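Local coordinates for response regulator receiver protein (Paraburkholderia phymatum, PDB 5TE9) that probably acts as a phosphorylation-controlled signalling switch of a two-component system, taking up a phosphoryl group on an aspartate of its CheY-like receiver domain, at residues V104-S109 and C125-P130. Sequence-based numbering, arbitrary orientation.
Sequences VVLTTS and CYITKP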
# COMPACT_ATOMS: atom_id res chain seq x y z
N VAL A 104 12.83 12.63 -0.96
CA VAL A 104 11.81 13.22 -1.80
C VAL A 104 11.67 14.67 -1.37
O VAL A 104 11.50 14.96 -0.18
CB VAL A 104 10.48 12.47 -1.67
CG1 VAL A 104 9.33 13.32 -2.20
CG2 VAL A 104 10.55 11.14 -2.38
N VAL A 105 11.76 15.59 -2.33
CA VAL A 105 11.65 17.02 -2.06
C VAL A 105 10.23 17.45 -2.34
O VAL A 105 9.66 17.11 -3.39
CB VAL A 105 12.65 17.82 -2.91
CG1 VAL A 105 12.39 19.33 -2.77
CG2 VAL A 105 14.08 17.48 -2.53
N LEU A 106 9.63 18.18 -1.41
CA LEU A 106 8.29 18.68 -1.58
C LEU A 106 8.31 19.97 -2.37
O LEU A 106 9.06 20.89 -2.04
CB LEU A 106 7.63 18.91 -0.23
CG LEU A 106 7.51 17.67 0.62
CD1 LEU A 106 6.73 17.99 1.89
CD2 LEU A 106 6.81 16.62 -0.22
N THR A 107 7.50 20.05 -3.40
CA THR A 107 7.28 21.28 -4.14
C THR A 107 5.87 21.76 -3.84
O THR A 107 5.01 20.99 -3.41
CB THR A 107 7.46 21.06 -5.64
OG1 THR A 107 6.48 20.12 -6.11
CG2 THR A 107 8.85 20.51 -5.92
N THR A 108 5.63 23.05 -4.06
CA THR A 108 4.33 23.59 -3.73
C THR A 108 3.38 23.59 -4.92
O THR A 108 2.19 23.89 -4.74
CB THR A 108 4.46 25.01 -3.16
OG1 THR A 108 4.96 25.89 -4.18
CG2 THR A 108 5.42 25.03 -1.99
N SER A 109 3.86 23.26 -6.11
CA SER A 109 3.03 23.31 -7.30
C SER A 109 3.62 22.36 -8.34
O SER A 109 4.84 22.30 -8.51
CB SER A 109 2.95 24.73 -7.88
OG SER A 109 4.10 25.03 -8.65
N CYS A 125 12.44 12.21 -7.54
CA CYS A 125 12.49 12.50 -6.11
C CYS A 125 11.80 13.81 -5.75
O CYS A 125 12.23 14.49 -4.82
CB CYS A 125 13.95 12.52 -5.65
SG CYS A 125 14.84 10.97 -5.94
N TYR A 126 10.74 14.16 -6.47
CA TYR A 126 9.98 15.38 -6.23
C TYR A 126 8.50 15.06 -6.35
O TYR A 126 8.09 14.38 -7.29
CB TYR A 126 10.35 16.47 -7.25
CG TYR A 126 11.80 16.88 -7.20
CD1 TYR A 126 12.75 16.19 -7.93
CD2 TYR A 126 12.21 17.95 -6.43
CE1 TYR A 126 14.08 16.54 -7.89
CE2 TYR A 126 13.53 18.32 -6.38
CZ TYR A 126 14.46 17.61 -7.11
OH TYR A 126 15.78 17.97 -7.05
N ILE A 127 7.71 15.53 -5.39
CA ILE A 127 6.26 15.45 -5.47
C ILE A 127 5.67 16.71 -4.87
O ILE A 127 6.25 17.32 -3.97
CB ILE A 127 5.64 14.22 -4.78
CG1 ILE A 127 5.88 14.26 -3.29
CG2 ILE A 127 6.13 12.91 -5.37
CD1 ILE A 127 4.77 13.59 -2.53
N THR A 128 4.52 17.10 -5.38
CA THR A 128 3.84 18.27 -4.88
C THR A 128 3.20 17.96 -3.54
O THR A 128 2.72 16.85 -3.30
CB THR A 128 2.80 18.72 -5.90
OG1 THR A 128 3.45 18.78 -7.18
CG2 THR A 128 2.27 20.09 -5.56
N LYS A 129 3.24 18.91 -2.66
CA LYS A 129 2.59 18.67 -1.39
C LYS A 129 1.15 19.15 -1.46
O LYS A 129 0.79 19.93 -2.34
CB LYS A 129 3.37 19.37 -0.28
CG LYS A 129 3.03 20.79 -0.11
CD LYS A 129 3.69 21.34 1.12
CE LYS A 129 5.02 21.98 0.79
NZ LYS A 129 5.38 23.01 1.80
N PRO A 130 0.27 18.68 -0.56
CA PRO A 130 0.54 17.84 0.61
C PRO A 130 0.67 16.39 0.24
O PRO A 130 0.26 15.98 -0.83
CB PRO A 130 -0.68 18.06 1.49
CG PRO A 130 -1.77 18.28 0.50
CD PRO A 130 -1.16 19.00 -0.68
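The last two parallel strands of the CheY-like receiver sheet, 103-107 and the edge strand 126-128, pair side by side, joined by helix 110-119 in a beta-alpha-beta crossover, and Val105 and Tyr126 touch on the face that this helix covers. Four backbone bonds zip the strands together: Val105 N to Cys125 O (2.8 Å), Ile127 N to Val105 O, Thr107 N to Ile127 O (3.1 Å) and Lys129 N to Thr107 O (2.8 Å).

On the helix 110-119 face, the Tyr126 ring lies beside Val105 and points the same way, its CD2 3.5 Å from Val105 CB and CE2 just behind. One step further on, Thr107 and Thr128 meet at about a right angle, their OG1 atoms 3.5 Å apart. Thr128 CG2, anti to its backbone N, sits 3.6 Å from Ser109 N, in the loop that follows strand 103-107, while Thr128 OG1 bonds to Glu113. Ser109 is the N-cap of helix 110-119, its OG taking the N-H of Glu112.

On the opposite face, where Leu106 and Ile127 point, Ile127 CG1 rests against both Val104 CG1 (3.7 Å) and Leu106 CD2 (4.0 Å), with Val139 of helix 133-142 closing over Val104 and Ile127.

Lys129 leaves the edge strand leaning over Thr107 O and lays its CE against Leu106 CB and Thr108 CG2. Its bend at CG-CD (chi3 94°) places CE there, and NZ reaches a salt bridge with Asp77, the predicted phosphorylation site. Its place next to Asp77, with a cis peptide before Pro130, is consistent with the lysine of CheY-like receivers; the backbone bond at Lys129 N fixes the root of the chain, and the salt bridge holds its tip at the acidic site.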